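Local coordinates for protein alanine racemase 1 (Caldanaerobacter subterraneus subsp. tengcongensis MB4, PDB 4Y2W) that belongs to the alanine racemase family, pairing a TIM-barrel domain with a mainly beta C-terminal domain in an assembly of two chains, at residues D289-D292 / R293-N297; E327-E330 / I331-V335. The protein carries 1 engineered substitution. All coordinates share one frame; numbering follows the deposited sequence.

Both contacts are local turns in the C-terminal domain, in series along the chain: contact 1 lies in the loop between strands 278-283 and 300-303, and contact 2 lies in the loop after strand 319-322 and runs into strand 334-336. Their centres are 21 Å apart and their nearest atoms about 8 Å, so they do not touch. They are related through neighbouring parts of the mixed sheet: Leu291 of contact 1 packs on Ile337, just past strand 334-336, while Asp333 and Val335 of contact 2 lean on strand 300-303, which follows contact 1. Contact 1 is buried at the interface with the second subunit, the Arg293 side chain about 6 Å from a bound alanine; contact 2 is at the surface.

Contact 1 (D289-D292 / R293-N297); sequences DGLD and RRLSN
The carbonyl O of Asp292 takes a hydrogen bond from Leu295 N at 3.0 Å, closing a tight turn whose residues 293-295 wind as a short 3-10 segment. The Asp292 side chain reinforces the start of that turn. With CG anti to the backbone N (chi1 -166°), the carboxylate swings forward over the next peptides, and its OD1 accepts Arg294 N at 2.7 Å in an almost straight bond (171°), met on the anti side. This is an Asx turn, here leading into the 3-10 segment. The other oxygen, OD2, forms a salt bridge with Arg294 NH2 at 3.2 Å, weak as a hydrogen bond; the arginine chain bends at chi3 to bring its guanidinium back, and the two planar groups stand 77° apart. Arg294 NH1 bonds the carbonyl O of Ile355. On the apolar side, Leu291 CD1 meets Leu295 CD1 at 3.6 Å, the two side chains crossing at about a right angle, and Leu295 continues onto Met351 and Lys354 of helix 348-354. The turn also lies at the subunit interface, where Arg293 N donates to Glu361 OE2 of the second subunit, while the extended Arg293 side chain lies against Tyr287 of the ligand pocket and is about 6 Å from a bound alanine.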
loop_
_atom_site.group_PDB
_atom_site.type_symbol
_atom_site.label_atom_id
_atom_site.label_comp_id
_atom_site.label_asym_id
_atom_site.label_seq_id
_atom_site.Cartn_x
_atom_site.Cartn_y
_atom_site.Cartn_z
ATOM N N ASP A 289 5.310 3.270 3.684
ATOM C CA ASP A 289 4.733 4.394 2.949
ATOM C C ASP A 289 4.722 4.179 1.439
ATOM O O ASP A 289 4.087 4.946 0.711
ATOM C CB ASP A 289 5.498 5.675 3.272
ATOM C CG ASP A 289 5.386 6.064 4.730
ATOM O OD1 ASP A 289 4.270 5.994 5.278
ATOM O OD2 ASP A 289 6.408 6.446 5.339
ATOM N N GLY A 290 5.416 3.140 0.976
ATOM C CA GLY A 290 5.533 2.846 -0.453
ATOM C C GLY A 290 6.919 3.049 -1.046
ATOM O O GLY A 290 7.072 3.045 -2.267
ATOM N N LEU A 291 7.928 3.235 -0.197
ATOM C CA LEU A 291 9.306 3.346 -0.668
ATOM C C LEU A 291 9.963 1.975 -0.589
ATOM O O LEU A 291 10.318 1.519 0.492
ATOM C CB LEU A 291 10.085 4.363 0.168
ATOM C CG LEU A 291 11.473 4.699 -0.376
ATOM C CD1 LEU A 291 11.357 5.301 -1.769
ATOM C CD2 LEU A 291 12.220 5.638 0.561
ATOM N N ASP A 292 10.129 1.325 -1.737
ATOM C CA ASP A 292 10.565 -0.070 -1.767
ATOM C C ASP A 292 11.917 -0.260 -1.092
ATOM O O ASP A 292 12.873 0.463 -1.363
ATOM C CB ASP A 292 10.622 -0.595 -3.204
ATOM C CG ASP A 292 10.738 -2.103 -3.267
ATOM O OD1 ASP A 292 11.611 -2.674 -2.585
ATOM O OD2 ASP A 292 9.945 -2.727 -3.993
ATOM N N ARG A 293 11.983 -1.261 -0.223
ATOM C CA ARG A 293 13.181 -1.554 0.548
ATOM C C ARG A 293 14.381 -1.942 -0.329
ATOM O O ARG A 293 15.531 -1.809 0.099
ATOM C CB ARG A 293 12.876 -2.659 1.561
ATOM C CG ARG A 293 13.973 -2.912 2.573
ATOM C CD ARG A 293 13.448 -3.714 3.752
ATOM N NE ARG A 293 14.526 -4.403 4.454
ATOM C CZ ARG A 293 15.076 -5.551 4.065
ATOM N NH1 ARG A 293 14.658 -6.173 2.966
ATOM N NH2 ARG A 293 16.058 -6.083 4.780
ATOM N N ARG A 294 14.121 -2.411 -1.550
ATOM C CA ARG A 294 15.202 -2.753 -2.488
ATOM C C ARG A 294 16.007 -1.532 -2.954
ATOM O O ARG A 294 17.103 -1.692 -3.487
ATOM C CB ARG A 294 14.673 -3.555 -3.691
ATOM C CG ARG A 294 14.492 -5.039 -3.383
ATOM C CD ARG A 294 13.924 -5.829 -4.552
ATOM N NE ARG A 294 12.582 -5.367 -4.905
ATOM C CZ ARG A 294 12.144 -5.112 -6.141
ATOM N NH1 ARG A 294 12.919 -5.301 -7.214
ATOM N NH2 ARG A 294 10.894 -4.686 -6.309
ATOM N N LEU A 295 15.478 -0.327 -2.735
ATOM C CA LEU A 295 16.219 0.909 -2.999
ATOM C C LEU A 295 17.312 1.189 -1.959
ATOM O O LEU A 295 18.061 2.154 -2.100
ATOM C CB LEU A 295 15.266 2.104 -3.071
ATOM C CG LEU A 295 14.136 2.035 -4.102
ATOM C CD1 LEU A 295 13.331 3.323 -4.062
ATOM C CD2 LEU A 295 14.664 1.785 -5.504
ATOM N N SER A 296 17.391 0.363 -0.917
ATOM C CA SER A 296 18.511 0.394 0.028
ATOM C C SER A 296 19.846 0.464 -0.713
ATOM O O SER A 296 20.183 -0.457 -1.461
ATOM C CB SER A 296 18.492 -0.866 0.899
ATOM O OG SER A 296 17.276 -0.992 1.620
ATOM N N ASN A 297 20.586 1.558 -0.522
ATOM C CA ASN A 297 21.895 1.761 -1.161
ATOM C C ASN A 297 21.906 1.698 -2.698
ATOM O O ASN A 297 22.922 1.321 -3.289
ATOM C CB ASN A 297 22.930 0.761 -0.609
ATOM C CG ASN A 297 23.341 1.067 0.812
ATOM O OD1 ASN A 297 23.923 2.118 1.087
ATOM N ND2 ASN A 297 23.063 0.142 1.725
#

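Contact 2 (E327-E330 / I331-V335)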
loop_
_atom_site.group_PDB
_atom_site.type_symbol
_atom_site.label_atom_id
_atom_site.label_comp_id
_atom_site.label_asym_id
_atom_site.label_seq_id
_atom_site.Cartn_x
_atom_site.Cartn_y
_atom_site.Cartn_z
ATOM N N GLU A 327 24.982 22.129 -0.171
ATOM C CA GLU A 327 25.241 23.260 0.719
ATOM C C GLU A 327 23.949 23.915 1.208
ATOM O O GLU A 327 22.969 24.012 0.466
ATOM C CB GLU A 327 26.123 24.306 0.025
ATOM C CG GLU A 327 27.600 23.941 -0.025
ATOM C CD GLU A 327 28.493 25.133 -0.334
ATOM O OE1 GLU A 327 29.445 25.380 0.442
ATOM O OE2 GLU A 327 28.240 25.831 -1.344
ATOM N N GLY A 328 23.963 24.358 2.463
ATOM C CA GLY A 328 22.847 25.094 3.053
ATOM C C GLY A 328 21.652 24.242 3.434
ATOM O O GLY A 328 20.519 24.720 3.415
ATOM N N VAL A 329 21.905 22.987 3.803
ATOM C CA VAL A 329 20.833 22.050 4.142
ATOM C C VAL A 329 20.275 22.383 5.523
ATOM O O VAL A 329 21.021 22.721 6.444
ATOM C CB VAL A 329 21.311 20.582 4.098
ATOM C CG1 VAL A 329 20.203 19.636 4.539
ATOM C CG2 VAL A 329 21.773 20.216 2.695
ATOM N N GLU A 330 18.954 22.283 5.646
ATOM C CA GLU A 330 18.246 22.699 6.849
ATOM C C GLU A 330 17.121 21.734 7.192
ATOM O O GLU A 330 16.704 20.919 6.366
ATOM C CB GLU A 330 17.656 24.094 6.649
ATOM C CG GLU A 330 18.679 25.216 6.606
ATOM C CD GLU A 330 18.034 26.587 6.682
ATOM O OE1 GLU A 330 16.860 26.723 6.276
ATOM O OE2 GLU A 330 18.703 27.529 7.153
ATOM N N ILE A 331 16.628 21.848 8.421
ATOM C CA ILE A 331 15.503 21.045 8.880
ATOM C C ILE A 331 14.252 21.572 8.188
ATOM O O ILE A 331 13.959 22.767 8.257
ATOM C CB ILE A 331 15.320 21.140 10.414
ATOM C CG1 ILE A 331 16.592 20.697 11.157
ATOM C CG2 ILE A 331 14.115 20.326 10.864
ATOM C CD1 ILE A 331 17.059 19.292 10.841
ATOM N N GLY A 332 13.528 20.687 7.508
ATOM C CA GLY A 332 12.309 21.067 6.801
ATOM C C GLY A 332 12.505 21.402 5.333
ATOM O O GLY A 332 11.582 21.895 4.680
ATOM N N ASP A 333 13.700 21.147 4.804
ATOM C CA ASP A 333 13.910 21.235 3.362
ATOM C C ASP A 333 13.172 20.085 2.689
ATOM O O ASP A 333 13.158 18.964 3.199
ATOM C CB ASP A 333 15.397 21.187 3.002
ATOM C CG ASP A 333 16.126 22.477 3.338
ATOM O OD1 ASP A 333 15.459 23.522 3.534
ATOM O OD2 ASP A 333 17.376 22.445 3.405
ATOM N N GLU A 334 12.552 20.376 1.550
ATOM C CA GLU A 334 11.794 19.380 0.805
ATOM C C GLU A 334 12.722 18.324 0.207
ATOM O O GLU A 334 13.800 18.652 -0.298
ATOM C CB GLU A 334 11.003 20.066 -0.309
ATOM C CG GLU A 334 10.151 19.139 -1.160
ATOM C CD GLU A 334 9.404 19.885 -2.245
ATOM O OE1 GLU A 334 8.189 19.640 -2.410
ATOM O OE2 GLU A 334 10.031 20.722 -2.926
ATOM N N VAL A 335 12.300 17.064 0.271
ATOM C CA VAL A 335 13.017 15.968 -0.374
ATOM C C VAL A 335 12.054 15.234 -1.301
ATOM O O VAL A 335 11.074 14.651 -0.843
ATOM C CB VAL A 335 13.604 14.986 0.654
ATOM C CG1 VAL A 335 14.248 13.794 -0.045
ATOM C CG2 VAL A 335 14.615 15.699 1.541
#
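Two hydrogen bonds link Glu330 and Asp333, one using a side chain and one between backbones. Asp333 OD2 accepts Glu330 N at 2.7 Å, with a moderately bent N-H approach of 141°; the donor comes from above the carboxylate plane, 51° out of it. The route is set by the first torsion of Asp333, which places CG beside its own backbone N (chi1 -74°) and so folds the carboxylate back across the turn. In the reverse direction Asp333 N gives a weak, 3.4 Å bond to Glu330 O. That second bond closes a type II beta turn, with Gly332 at the third position, where the positive phi suits a residue that has no side chain.

Van der Waals contact adds a little: the same OD2 lies 3.6 Å from Val329 CA, and the CG1 branch of Val329 approaches it more loosely. OD2 is thus fitted against the backbone leading into the turn.

Charge works partly against the pairing, since Glu330 OE1 and Asp333 OD1 are 4.4 Å apart and would be expected to repel mildly. A salt bridge from Glu330 OE1 to Lys2 NZ probably offsets this.

Past the turn the chain enters strand 334-336, antiparallel to strand 248-260, and the backbone pairing already begins at Gly332 and Asp333, both bonded to Val254. Val329 and Ile331 rest on Leu257 of strand 248-260, whereas Asp333 and Val335 pack on Leu303 of strand 300-303.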